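Local coordinates for protein serine repeat antigen 5 (Plasmodium falciparum, PDB 6X42) that has the fold of a papain-like cysteine protease and is a pseudo-zymogen, so it is probably not an ordinary active protease, at residues T181-K186 / V224-Y229; A191-E196 / N269-V274; S204-Q209 / G251-F256; N210-D215 / T264-N269; S238-R243 / F256-Y261. All coordinates share one frame; numbering follows the deposited sequence.

Contact 1 (T181-K186 / V224-Y229); sequences TEVMNK and VGYGNY
The C-terminal end of helix 172-186 passes strand 219-230 with the two short axes 8.3 Å apart at 131°, and Val183 and Val224 face each other with their CA atoms 6.1 Å apart. This is helix-on-sheet packing in a papain-like fold. Val224 and Gly225 both face Ile241 of the next strand, which makes a classic beta bulge. Val183 points toward the strand. Its CG1, anti to the backbone N (chi1 171°), lies 3.6 Å from Val224 O and 3.9 Å from Gly225 N. Tyr226 also points toward the helix. Its hydroxyl is a hydrogen-bond partner of Asn25 O, in the N-terminal part of the chain. Met184, modelled in two conformers, lies at the edge of the Tyr226 ring, and its exact contact is doubtful. The firmer touch is that of the valine, whose methyl sits oblique to the same ring, Val183 CG1 being 4.1 Å from Tyr226 CE1.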
# COMPACT_ATOMS: atom_id res chain seq x y z
N THR A 181 -14.14 0.64 3.14
CA THR A 181 -14.73 -0.22 2.12
C THR A 181 -13.67 -0.90 1.26
O THR A 181 -13.77 -2.10 0.97
CB THR A 181 -15.68 0.60 1.24
OG1 THR A 181 -16.73 1.12 2.06
CG2 THR A 181 -16.30 -0.28 0.16
N GLU A 182 -12.64 -0.16 0.85
CA GLU A 182 -11.59 -0.73 0.01
C GLU A 182 -10.72 -1.71 0.78
O GLU A 182 -10.30 -2.74 0.23
CB GLU A 182 -10.76 0.39 -0.62
CG GLU A 182 -11.57 1.32 -1.51
CD GLU A 182 -12.16 0.64 -2.72
OE1 GLU A 182 -11.64 -0.41 -3.14
OE2 GLU A 182 -13.15 1.17 -3.25
N VAL A 183 -10.42 -1.42 2.05
CA VAL A 183 -9.68 -2.38 2.87
C VAL A 183 -10.47 -3.68 2.99
O VAL A 183 -9.92 -4.77 2.85
CB VAL A 183 -9.34 -1.76 4.23
CG1 VAL A 183 -8.76 -2.81 5.19
CG2 VAL A 183 -8.35 -0.61 4.07
N MET A 184 -11.78 -3.58 3.22
CA MET A 184 -12.61 -4.77 3.31
C MET A 184 -12.61 -5.56 2.01
O MET A 184 -12.48 -6.78 2.01
CB MET A 184 -14.04 -4.38 3.68
CG MET A 184 -14.15 -3.90 5.11
SD MET A 184 -15.82 -3.47 5.61
CE MET A 184 -16.70 -4.98 5.19
N ASN A 185 -12.75 -4.86 0.88
CA ASN A 185 -12.96 -5.54 -0.39
C ASN A 185 -11.67 -5.96 -1.09
O ASN A 185 -11.63 -7.04 -1.70
CB ASN A 185 -13.77 -4.64 -1.33
CG ASN A 185 -15.22 -4.49 -0.90
OD1 ASN A 185 -15.73 -5.22 -0.05
ND2 ASN A 185 -15.87 -3.49 -1.46
N LYS A 186 -10.63 -5.13 -1.03
CA LYS A 186 -9.37 -5.41 -1.71
C LYS A 186 -8.25 -5.86 -0.78
O LYS A 186 -7.20 -6.28 -1.27
CB LYS A 186 -8.91 -4.17 -2.49
CG LYS A 186 -9.78 -3.85 -3.71
CD LYS A 186 -9.46 -2.47 -4.30
CE LYS A 186 -10.16 -2.27 -5.61
NZ LYS A 186 -11.56 -1.87 -5.40
N VAL A 224 -4.17 -1.26 6.15
CA VAL A 224 -4.54 -2.68 6.12
C VAL A 224 -5.63 -3.04 7.11
O VAL A 224 -6.06 -4.20 7.11
CB VAL A 224 -3.30 -3.58 6.31
CG1 VAL A 224 -2.25 -3.24 5.27
CG2 VAL A 224 -2.73 -3.50 7.72
N GLY A 225 -6.05 -2.12 7.95
CA GLY A 225 -7.06 -2.41 8.95
C GLY A 225 -7.34 -1.15 9.74
O GLY A 225 -6.85 -0.06 9.40
N TYR A 226 -8.13 -1.31 10.79
CA TYR A 226 -8.64 -0.17 11.54
C TYR A 226 -9.41 -0.68 12.75
O TYR A 226 -9.81 -1.85 12.83
CB TYR A 226 -9.56 0.73 10.70
CG TYR A 226 -10.60 -0.04 9.91
CD1 TYR A 226 -10.37 -0.37 8.58
CD2 TYR A 226 -11.80 -0.44 10.50
CE1 TYR A 226 -11.30 -1.07 7.85
CE2 TYR A 226 -12.74 -1.12 9.77
CZ TYR A 226 -12.47 -1.45 8.45
OH TYR A 226 -13.37 -2.16 7.69
N GLY A 227 -9.64 0.22 13.70
CA GLY A 227 -10.42 -0.14 14.87
C GLY A 227 -10.69 1.09 15.71
O GLY A 227 -10.25 2.20 15.40
N ASN A 228 -11.42 0.87 16.79
CA ASN A 228 -11.75 1.93 17.72
C ASN A 228 -10.92 1.75 18.99
O ASN A 228 -10.52 0.64 19.35
CB ASN A 228 -13.24 1.90 18.05
CG ASN A 228 -14.10 2.16 16.84
OD1 ASN A 228 -13.74 2.93 15.94
ND2 ASN A 228 -15.25 1.50 16.79
N TYR A 229 -10.67 2.86 19.67
CA TYR A 229 -9.88 2.85 20.90
C TYR A 229 -10.22 4.10 21.70
O TYR A 229 -10.97 4.96 21.26
CB TYR A 229 -8.38 2.73 20.59
CG TYR A 229 -7.71 4.05 20.21
CD1 TYR A 229 -6.74 4.62 21.03
CD2 TYR A 229 -8.04 4.71 19.02
CE1 TYR A 229 -6.12 5.83 20.71
CE2 TYR A 229 -7.43 5.93 18.70
CZ TYR A 229 -6.49 6.48 19.56
OH TYR A 229 -5.89 7.69 19.27

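Contact 2 (A191-E196 / N269-V274). With CA (calcium ion), chain B.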
# COMPACT_ATOMS: atom_id res chain seq x y z
N ALA A 191 -1.38 4.14 0.65
CA ALA A 191 -1.52 5.45 1.27
C ALA A 191 -0.20 6.19 1.19
O ALA A 191 0.87 5.58 1.30
CB ALA A 191 -1.96 5.35 2.74
N TYR A 192 -0.26 7.50 1.05
CA TYR A 192 0.95 8.35 1.01
C TYR A 192 1.06 9.13 2.30
O TYR A 192 0.06 9.62 2.74
CB TYR A 192 0.99 9.29 -0.20
CG TYR A 192 1.90 8.74 -1.26
CD1 TYR A 192 1.40 8.00 -2.31
CD2 TYR A 192 3.27 8.87 -1.16
CE1 TYR A 192 2.23 7.44 -3.26
CE2 TYR A 192 4.12 8.32 -2.10
CZ TYR A 192 3.60 7.61 -3.16
OH TYR A 192 4.43 7.06 -4.10
N ILE A 193 2.24 9.15 2.89
CA ILE A 193 2.59 9.92 4.07
C ILE A 193 3.90 10.65 3.80
O ILE A 193 4.61 10.38 2.83
CB ILE A 193 2.70 9.04 5.33
CG1 ILE A 193 3.85 8.02 5.22
CG2 ILE A 193 1.38 8.31 5.58
CD1 ILE A 193 4.15 7.32 6.55
N LYS A 194 4.25 11.57 4.69
CA LYS A 194 5.58 12.16 4.69
C LYS A 194 6.44 11.34 5.65
O LYS A 194 6.10 11.20 6.84
CB LYS A 194 5.56 13.64 5.07
CG LYS A 194 6.78 14.40 4.53
CD LYS A 194 6.66 15.90 4.68
CE LYS A 194 7.70 16.64 3.86
NZ LYS A 194 7.59 18.10 4.08
N ALA A 195 7.53 10.77 5.14
CA ALA A 195 8.32 9.82 5.92
C ALA A 195 8.80 10.43 7.23
O ALA A 195 8.89 9.73 8.25
CB ALA A 195 9.52 9.32 5.11
N GLU A 196 9.14 11.73 7.21
CA GLU A 196 9.61 12.36 8.44
C GLU A 196 8.66 12.11 9.60
O GLU A 196 9.09 12.02 10.75
CB GLU A 196 9.79 13.87 8.23
CG GLU A 196 8.49 14.68 8.19
CD GLU A 196 8.67 16.19 8.09
OE1 GLU A 196 9.68 16.64 7.48
OE2 GLU A 196 7.76 16.92 8.54
N ASN A 269 -4.13 16.16 7.50
CA ASN A 269 -4.22 14.82 8.07
C ASN A 269 -2.91 14.07 7.84
O ASN A 269 -2.22 14.27 6.85
CB ASN A 269 -5.36 14.04 7.42
CG ASN A 269 -5.76 12.82 8.23
OD1 ASN A 269 -5.25 11.70 8.03
ND2 ASN A 269 -6.67 13.01 9.15
N PHE A 270 -2.59 13.16 8.78
CA PHE A 270 -1.42 12.30 8.63
C PHE A 270 -1.44 11.50 7.33
O PHE A 270 -0.39 11.30 6.69
CB PHE A 270 -1.31 11.37 9.86
CG PHE A 270 -0.23 10.35 9.73
CD1 PHE A 270 1.08 10.68 10.00
CD2 PHE A 270 -0.52 9.07 9.33
CE1 PHE A 270 2.08 9.72 9.85
CE2 PHE A 270 0.47 8.12 9.19
CZ PHE A 270 1.78 8.44 9.45
N ILE A 271 -2.61 11.04 6.89
CA ILE A 271 -2.74 10.37 5.61
C ILE A 271 -2.96 11.45 4.56
O ILE A 271 -3.99 12.10 4.53
CB ILE A 271 -3.91 9.37 5.61
CG1 ILE A 271 -3.74 8.30 6.71
CG2 ILE A 271 -4.07 8.78 4.24
CD1 ILE A 271 -2.52 7.43 6.58
N HIS A 272 -1.99 11.63 3.67
CA HIS A 272 -2.11 12.63 2.62
C HIS A 272 -3.13 12.22 1.57
O HIS A 272 -3.95 13.03 1.11
CB HIS A 272 -0.73 12.84 1.98
CG HIS A 272 -0.75 13.81 0.85
ND1 HIS A 272 -1.06 13.43 -0.44
CD2 HIS A 272 -0.55 15.14 0.83
CE1 HIS A 272 -1.06 14.51 -1.21
NE2 HIS A 272 -0.74 15.56 -0.47
N SER A 273 -3.07 10.97 1.14
CA SER A 273 -3.85 10.49 0.02
C SER A 273 -3.83 8.97 0.05
O SER A 273 -2.97 8.35 0.67
CB SER A 273 -3.30 11.04 -1.29
OG SER A 273 -1.91 10.86 -1.41
N VAL A 274 -4.80 8.40 -0.66
CA VAL A 274 -4.85 6.96 -0.88
C VAL A 274 -5.05 6.68 -2.36
O VAL A 274 -5.66 7.48 -3.09
CB VAL A 274 -5.94 6.28 -0.03
CG1 VAL A 274 -5.68 6.41 1.47
CG2 VAL A 274 -7.32 6.80 -0.34
CA CA B . 5.72 16.89 9.64
O HOH W 1 2.14 12.37 6.54
O HOH W 2 3.71 16.74 10.99
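Ile193 packs on Phe270 where strand 189-193 meets the segment leading into strand 273-280 in the mixed sheet of the papain-like fold. From CB, 4.1 Å from Phe270 O, the Ile193 side chain divides. CG2 is anti to the carbonyl carbon and does most of the touching. It lies 3.6 Å from Phe270 O, 3.7 Å from Phe270 CE2, and also against Ile271 CD1. CG1 stands between the backbone N and the carbonyl carbon (chi1 64°), and beyond it the tip, CD1, ends 3.9 Å from Phe270 CZ. The branched chain and the ring cross obliquely.

Earlier in the strand, Ala191 pairs with Val274 as an antiparallel non-hydrogen-bonded pair. Tyr192 N donates to Ser273 O, and His272 N returns a bond to Tyr192 O (3.0 Å). Asn269 OD1 takes the N-H of Ile271, an Asx turn. At the other end Glu196 OE2 binds a calcium ion, whose site also includes Asn197 and Asp214. Next to Ile193, water 1 accepts from Lys194 N at 2.9 Å and donates to Phe270 O at 2.8 Å.

Contact 3 (S204-Q209 / G251-F256); sequences SGKKVQ and GDEGYF
Lys206 and Asp252 form a salt bridge at the surface, with NZ 2.8 Å from OD1. The ammonium group meets OD1 on its syn side, 21° out of the carboxylate plane. Water 3 closes a second path: it accepts from Lys206 NZ and donates to Asp252 OD2 at 2.8 Å. Both carboxylate oxygens are thus engaged. The lysine crosses the aspartate at about a right angle. Its CG rests 3.2 Å from Asp252 OD2, and a bend at chi4 (-49°) puts NZ on the OD1 side. Glu253 OE2 is another negative charge nearby, 4.2 Å from Lys206 NZ, beyond salt-bridge range.

Packing around the bridge is light and mostly backbone. Gly205 O lies 3.5 Å from Asp252 CB, and Ser204 CA lies 3.9 Å from Gly251 O. Asp252 opens a type I' turn that runs to Tyr255. Asp252 N donates to Tyr255 O at 2.7 Å, and Tyr255 N donates back to Asp252 O. Glycine suits Gly251 and Gly254, both with positive phi.

The turn leads into strand 255-259, the second strand of the hairpin 236-243/255-259 of the papain-like fold. That strand also runs parallel to the short, weakly bonded strand 208-209. Phe256, its second residue, meets Phe203 with the rings edge-to-face.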
# COMPACT_ATOMS: atom_id res chain seq x y z
N SER A 204 8.48 3.57 17.74
CA SER A 204 8.73 2.21 18.19
C SER A 204 7.74 1.93 19.32
O SER A 204 7.60 2.74 20.23
CB SER A 204 10.16 2.04 18.70
OG SER A 204 11.12 2.44 17.73
N GLY A 205 7.08 0.79 19.27
CA GLY A 205 6.13 0.46 20.31
C GLY A 205 4.71 0.37 19.78
O GLY A 205 4.46 0.48 18.58
N LYS A 206 3.78 0.16 20.71
CA LYS A 206 2.44 -0.31 20.37
C LYS A 206 1.34 0.73 20.55
O LYS A 206 0.17 0.42 20.32
CB LYS A 206 2.10 -1.57 21.18
CG LYS A 206 2.86 -2.81 20.71
CD LYS A 206 3.00 -3.85 21.80
CE LYS A 206 3.76 -5.08 21.29
NZ LYS A 206 3.24 -5.60 19.99
N LYS A 207 1.68 1.93 20.96
CA LYS A 207 0.70 2.98 21.17
C LYS A 207 0.08 3.42 19.83
O LYS A 207 0.70 3.30 18.77
CB LYS A 207 1.45 4.15 21.80
CG LYS A 207 0.76 5.48 21.88
CD LYS A 207 1.77 6.56 22.33
CE LYS A 207 1.73 7.79 21.42
NZ LYS A 207 0.37 8.39 21.24
N VAL A 208 -1.13 3.97 19.88
CA VAL A 208 -1.70 4.64 18.71
C VAL A 208 -1.07 6.02 18.60
O VAL A 208 -1.18 6.85 19.51
CB VAL A 208 -3.23 4.74 18.81
CG1 VAL A 208 -3.77 5.48 17.60
CG2 VAL A 208 -3.88 3.36 18.93
N GLN A 209 -0.37 6.26 17.50
CA GLN A 209 0.24 7.55 17.26
C GLN A 209 -0.84 8.59 16.94
O GLN A 209 -1.92 8.25 16.48
CB GLN A 209 1.25 7.44 16.11
CG GLN A 209 2.30 6.36 16.31
CD GLN A 209 3.16 6.56 17.51
OE1 GLN A 209 3.39 7.68 17.96
NE2 GLN A 209 3.69 5.46 18.02
N GLY A 251 8.93 -0.02 14.11
CA GLY A 251 7.55 0.24 14.56
C GLY A 251 7.08 -0.85 15.48
O GLY A 251 7.75 -1.19 16.46
N ASP A 252 5.90 -1.40 15.20
CA ASP A 252 5.33 -2.54 15.92
C ASP A 252 5.31 -3.74 14.97
O ASP A 252 4.36 -3.95 14.20
CB ASP A 252 3.93 -2.18 16.41
CG ASP A 252 3.30 -3.25 17.26
OD1 ASP A 252 3.97 -4.24 17.64
OD2 ASP A 252 2.11 -3.08 17.58
N GLU A 253 6.42 -4.47 14.94
CA GLU A 253 6.60 -5.61 14.03
C GLU A 253 6.42 -5.23 12.56
O GLU A 253 5.98 -6.03 11.73
CB GLU A 253 5.70 -6.78 14.41
CG GLU A 253 6.00 -7.32 15.81
CD GLU A 253 5.06 -8.43 16.27
OE1 GLU A 253 4.54 -9.16 15.41
OE2 GLU A 253 4.88 -8.59 17.50
N GLY A 254 6.81 -4.01 12.21
CA GLY A 254 6.76 -3.52 10.85
C GLY A 254 5.54 -2.71 10.51
O GLY A 254 5.49 -2.14 9.41
N TYR A 255 4.57 -2.63 11.43
CA TYR A 255 3.31 -1.91 11.30
C TYR A 255 3.25 -0.79 12.34
O TYR A 255 4.07 -0.72 13.27
CB TYR A 255 2.13 -2.87 11.53
CG TYR A 255 2.01 -3.99 10.53
CD1 TYR A 255 2.75 -5.16 10.68
CD2 TYR A 255 1.15 -3.89 9.45
CE1 TYR A 255 2.64 -6.20 9.77
CE2 TYR A 255 1.02 -4.92 8.53
CZ TYR A 255 1.78 -6.07 8.68
OH TYR A 255 1.66 -7.08 7.75
N PHE A 256 2.24 0.06 12.24
CA PHE A 256 1.93 0.98 13.32
C PHE A 256 0.45 1.30 13.27
O PHE A 256 -0.24 1.04 12.29
CB PHE A 256 2.79 2.26 13.28
CG PHE A 256 2.58 3.15 12.06
CD1 PHE A 256 1.79 4.28 12.13
CD2 PHE A 256 3.20 2.86 10.85
CE1 PHE A 256 1.62 5.10 11.03
CE2 PHE A 256 3.04 3.68 9.77
CZ PHE A 256 2.25 4.79 9.87
O HOH W 3 0.39 -4.73 19.10

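Contact 4 (N210-D215 / T264-N269); sequences NLCGDD and THCHFN. With CA (calcium ion), chain C; CA (calcium ion), chain B.
Cys212 and Cys266 join two irregular loops of the papain-like domain by a disulfide, with SG to SG 2.0 Å and chi3 -84°. The sulfur of Cys212 also lies 3.5 Å from His265 NE2, oblique to the imidazole.

One direct backbone hydrogen bond follows: Gly213 N donates to Phe268 O at 2.9 Å, from well above the carbonyl plane. Gly213 CA makes a C-H...O contact with Asn269 O at 3.3 Å. Glycine fits here, since a CB would clash with that oxygen.

The packing rests on Phe268. Asp215 CA sits over the centre of one ring face, 3.7 Å from the centroid, a CH-pi contact. The Asp215 carboxylate lies nearly parallel to the ring, the planes 19° apart, with OD1 3.5 Å from Phe268 CE2.

Two calcium ions take the acidic side chains. Asp215 O and OD1 each lie 2.3 Å from one calcium ion, and Glu166 binds the same ion. Asp214 holds the other calcium ion through both OD1 and OD2, with Asp214 OD2 2.4 Å from it, together with Glu196 and Asn197.

The adjacent carboxylates thus turn to separate cations, which would offset their negative charge, while the disulfide joins the same two loops covalently.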
# COMPACT_ATOMS: atom_id res chain seq x y z
N ASN A 210 -0.54 9.85 17.22
CA ASN A 210 -1.52 10.93 17.05
C ASN A 210 -0.78 12.19 16.62
O ASN A 210 -0.06 12.79 17.40
CB ASN A 210 -2.30 11.18 18.34
CG ASN A 210 -3.45 12.17 18.15
OD1 ASN A 210 -4.29 11.99 17.28
ND2 ASN A 210 -3.53 13.17 19.00
N LEU A 211 -0.96 12.60 15.37
CA LEU A 211 -0.16 13.70 14.86
C LEU A 211 -0.77 14.22 13.57
O LEU A 211 -1.60 13.56 12.94
CB LEU A 211 1.28 13.27 14.62
CG LEU A 211 1.55 12.32 13.44
CD1 LEU A 211 3.05 12.32 13.19
CD2 LEU A 211 1.02 10.93 13.70
N CYS A 212 -0.33 15.41 13.20
CA CYS A 212 -0.70 16.02 11.94
C CYS A 212 0.21 15.54 10.81
O CYS A 212 1.36 15.17 11.01
CB CYS A 212 -0.52 17.54 12.03
SG CYS A 212 -1.40 18.42 13.38
N GLY A 213 -0.33 15.60 9.60
CA GLY A 213 0.46 15.47 8.40
C GLY A 213 1.02 16.81 7.96
O GLY A 213 1.00 17.81 8.69
N ASP A 214 1.54 16.82 6.74
CA ASP A 214 2.14 17.99 6.12
C ASP A 214 1.40 18.29 4.82
O ASP A 214 0.51 17.55 4.41
CB ASP A 214 3.62 17.71 5.86
CG ASP A 214 4.39 17.50 7.15
OD1 ASP A 214 4.74 18.47 7.85
OD2 ASP A 214 4.63 16.36 7.52
N ASP A 215 1.82 19.36 4.16
CA ASP A 215 1.17 19.76 2.92
C ASP A 215 1.39 18.73 1.82
O ASP A 215 0.56 18.60 0.91
CB ASP A 215 1.77 21.11 2.52
CG ASP A 215 0.95 21.89 1.53
OD1 ASP A 215 -0.20 21.52 1.20
OD2 ASP A 215 1.49 22.96 1.14
N THR A 264 -7.03 18.10 16.77
CA THR A 264 -8.06 18.95 16.17
C THR A 264 -7.45 20.15 15.46
O THR A 264 -8.01 20.63 14.47
CB THR A 264 -9.05 19.38 17.24
OG1 THR A 264 -8.36 20.14 18.24
CG2 THR A 264 -9.68 18.18 17.89
N HIS A 265 -6.29 20.62 15.92
CA HIS A 265 -5.70 21.82 15.34
C HIS A 265 -5.06 21.58 13.97
O HIS A 265 -4.70 22.55 13.30
CB HIS A 265 -4.65 22.42 16.28
CG HIS A 265 -3.38 21.63 16.34
ND1 HIS A 265 -3.13 20.71 17.34
CD2 HIS A 265 -2.29 21.63 15.54
CE1 HIS A 265 -1.94 20.17 17.14
NE2 HIS A 265 -1.41 20.71 16.06
N CYS A 266 -4.93 20.33 13.53
CA CYS A 266 -4.13 20.04 12.35
C CYS A 266 -4.73 20.66 11.10
O CYS A 266 -5.92 20.50 10.83
CB CYS A 266 -4.06 18.53 12.12
SG CYS A 266 -3.23 17.61 13.37
N HIS A 267 -3.89 21.32 10.31
CA HIS A 267 -4.31 21.72 8.98
C HIS A 267 -4.34 20.53 8.02
O HIS A 267 -5.17 20.48 7.11
CB HIS A 267 -3.37 22.80 8.44
CG HIS A 267 -3.35 24.05 9.28
ND1 HIS A 267 -4.39 24.42 10.09
CD2 HIS A 267 -2.40 25.00 9.42
CE1 HIS A 267 -4.09 25.55 10.71
NE2 HIS A 267 -2.89 25.92 10.32
N PHE A 268 -3.47 19.56 8.23
CA PHE A 268 -3.33 18.42 7.33
C PHE A 268 -3.43 17.12 8.10
O PHE A 268 -2.87 16.98 9.18
CB PHE A 268 -1.94 18.47 6.69
CG PHE A 268 -1.65 19.75 5.99
CD1 PHE A 268 -0.66 20.62 6.45
CD2 PHE A 268 -2.36 20.10 4.86
CE1 PHE A 268 -0.39 21.81 5.79
CE2 PHE A 268 -2.09 21.28 4.19
CZ PHE A 268 -1.11 22.14 4.67
N ASN A 269 -4.13 16.16 7.50
CA ASN A 269 -4.22 14.82 8.07
C ASN A 269 -2.91 14.07 7.84
O ASN A 269 -2.22 14.27 6.85
CB ASN A 269 -5.36 14.04 7.42
CG ASN A 269 -5.76 12.82 8.23
OD1 ASN A 269 -5.25 11.70 8.03
ND2 ASN A 269 -6.67 13.01 9.15
CA CA C . -1.08 19.87 -0.17
CA CA B . 5.72 16.89 9.64
O HOH W 2 3.71 16.74 10.99
O HOH W 4 -1.08 20.21 9.94
O HOH W 5 -1.01 14.95 4.54
O HOH W 6 -1.15 18.10 -1.76
O HOH W 7 -2.34 21.34 -1.50

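Contact 5 (S238-R243 / F256-Y261)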
# COMPACT_ATOMS: atom_id res chain seq x y z
N SER A 238 -10.59 6.51 16.72
CA SER A 238 -10.37 5.38 15.83
C SER A 238 -8.96 5.46 15.26
O SER A 238 -8.36 6.54 15.20
CB SER A 238 -11.37 5.36 14.66
OG SER A 238 -12.71 5.36 15.13
N TYR A 239 -8.44 4.32 14.83
CA TYR A 239 -7.10 4.25 14.27
C TYR A 239 -7.10 3.47 12.96
O TYR A 239 -7.93 2.58 12.74
CB TYR A 239 -6.12 3.57 15.25
CG TYR A 239 -6.48 2.16 15.65
CD1 TYR A 239 -6.10 1.07 14.88
CD2 TYR A 239 -7.23 1.89 16.80
CE1 TYR A 239 -6.44 -0.21 15.24
CE2 TYR A 239 -7.58 0.60 17.15
CZ TYR A 239 -7.18 -0.45 16.36
OH TYR A 239 -7.53 -1.74 16.67
N TRP A 240 -6.13 3.80 12.10
CA TRP A 240 -5.71 2.96 10.99
C TRP A 240 -4.58 2.04 11.46
O TRP A 240 -3.73 2.46 12.25
CB TRP A 240 -5.13 3.80 9.84
CG TRP A 240 -6.08 4.77 9.21
CD1 TRP A 240 -5.90 6.11 9.09
CD2 TRP A 240 -7.35 4.48 8.59
NE1 TRP A 240 -6.97 6.69 8.44
CE2 TRP A 240 -7.87 5.70 8.12
CE3 TRP A 240 -8.08 3.31 8.38
CZ2 TRP A 240 -9.09 5.79 7.49
CZ3 TRP A 240 -9.30 3.40 7.75
CH2 TRP A 240 -9.79 4.63 7.32
N ILE A 241 -4.55 0.82 10.92
CA ILE A 241 -3.39 -0.06 10.99
C ILE A 241 -2.65 0.11 9.67
O ILE A 241 -3.24 -0.06 8.59
CB ILE A 241 -3.79 -1.53 11.21
CG1 ILE A 241 -4.68 -1.68 12.45
CG2 ILE A 241 -2.54 -2.38 11.31
CD1 ILE A 241 -5.17 -3.10 12.66
N VAL A 242 -1.38 0.46 9.76
CA VAL A 242 -0.55 0.82 8.61
C VAL A 242 0.65 -0.11 8.53
O VAL A 242 1.36 -0.31 9.52
CB VAL A 242 -0.09 2.29 8.69
CG1 VAL A 242 0.74 2.68 7.46
CG2 VAL A 242 -1.28 3.22 8.84
N ARG A 243 0.87 -0.66 7.34
CA ARG A 243 2.04 -1.47 7.00
C ARG A 243 3.11 -0.58 6.38
O ARG A 243 2.84 0.17 5.44
CB ARG A 243 1.63 -2.54 5.99
CG ARG A 243 2.76 -3.47 5.52
CD ARG A 243 2.22 -4.45 4.56
NE ARG A 243 3.21 -5.23 3.83
CZ ARG A 243 3.57 -6.48 4.08
NH1 ARG A 243 3.17 -7.12 5.16
NH2 ARG A 243 4.33 -7.11 3.21
N PHE A 256 2.24 0.06 12.24
CA PHE A 256 1.93 0.98 13.32
C PHE A 256 0.45 1.30 13.27
O PHE A 256 -0.24 1.04 12.29
CB PHE A 256 2.79 2.26 13.28
CG PHE A 256 2.58 3.15 12.06
CD1 PHE A 256 1.79 4.28 12.13
CD2 PHE A 256 3.20 2.86 10.85
CE1 PHE A 256 1.62 5.10 11.03
CE2 PHE A 256 3.04 3.68 9.77
CZ PHE A 256 2.25 4.79 9.87
N LYS A 257 -0.06 1.86 14.37
CA LYS A 257 -1.42 2.38 14.46
C LYS A 257 -1.36 3.89 14.57
O LYS A 257 -0.49 4.44 15.24
CB LYS A 257 -2.16 1.81 15.68
CG LYS A 257 -2.38 0.32 15.60
CD LYS A 257 -3.13 -0.20 16.83
CE LYS A 257 -3.30 -1.69 16.76
NZ LYS A 257 -2.06 -2.41 17.16
N VAL A 258 -2.29 4.57 13.90
CA VAL A 258 -2.31 6.03 13.90
C VAL A 258 -3.76 6.49 13.96
O VAL A 258 -4.64 5.94 13.29
CB VAL A 258 -1.54 6.60 12.68
CG1 VAL A 258 -2.17 6.18 11.36
CG2 VAL A 258 -1.41 8.11 12.74
N ASP A 259 -4.00 7.51 14.78
CA ASP A 259 -5.34 8.08 14.91
C ASP A 259 -5.83 8.59 13.56
O ASP A 259 -5.11 9.29 12.84
CB ASP A 259 -5.29 9.21 15.95
CG ASP A 259 -6.67 9.65 16.41
OD1 ASP A 259 -7.35 10.30 15.61
OD2 ASP A 259 -7.07 9.31 17.56
N MET A 260 -7.06 8.22 13.21
CA MET A 260 -7.59 8.54 11.89
C MET A 260 -7.76 10.05 11.67
O MET A 260 -7.66 10.53 10.54
CB MET A 260 -8.98 7.95 11.76
CG MET A 260 -9.01 6.50 11.45
SD MET A 260 -10.74 6.03 11.11
CE MET A 260 -10.50 4.24 11.18
N TYR A 261 -8.08 10.78 12.72
CA TYR A 261 -8.38 12.19 12.57
C TYR A 261 -7.24 13.07 13.06
O TYR A 261 -7.02 14.16 12.52
CB TYR A 261 -9.73 12.54 13.22
CG TYR A 261 -10.95 11.92 12.52
CD1 TYR A 261 -11.64 12.59 11.49
CD2 TYR A 261 -11.41 10.66 12.87
CE1 TYR A 261 -12.76 12.02 10.86
CE2 TYR A 261 -12.51 10.08 12.25
CZ TYR A 261 -13.19 10.76 11.25
OH TYR A 261 -14.30 10.16 10.64
O HOH W 8 -10.01 9.22 15.55
O HOH W 9 -7.28 9.55 7.93
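Met260 CG is anti to the carbonyl carbon (chi1 -80°), and the extended chain beyond it runs across one face of Trp240. Met260 CG lies over the five-membered ring, 3.6 Å from its centroid. Met260 SD lies over the six-membered ring at 4.1 Å, a Met-aromatic contact, and Met260 CE ends 3.7 Å from Trp240 CZ3. In Phe256, CG takes the crowded position between backbone N and carbonyl carbon (chi1 64°). Val242 CB lies over the Phe256 ring face, and Val242 CG1 is 3.4 Å from Phe256 CE2. Trp240, Val242, Phe256 and Val258 lie on one face of the antiparallel beta hairpin of strands 236-243 and 255-259 in the papain-like fold. Trp240 with Val258 and Val242 with Phe256 are hydrogen-bonded pairs. Just past the strand, Met260 N donates to Ser238 O at 2.9 Å. Tyr239 and Lys257 run side by side, Lys257 CD over the ring 3.9 Å from its centroid. Water 9, in the indole plane, accepts from Trp240 NE1 and donates to Met260 O at 2.8 Å.

In the fold
From the N terminus, contacts 1 to 4 open in turn on segments 181-186, 191-196, 204-209 and 210-215. Contact 1 closes first, at 224-229, and so crosses contacts 2, 3 and 4. It ties helix 172-186 to the sheet. Contact 5 then opens at 238-243. Contact 3 closes at 251-256, crossing contacts 4 and 5, and shares Phe256 with contact 5, which closes next. Contact 5 lies nested inside contact 4, and contacts 3, 4 and 5 all lie inside the long loop closed by contact 2. Contacts 2 and 4 share Asn269 and one calcium ion. Phe270 packs on Phe256, joining strand 273-280's approach to the hairpin.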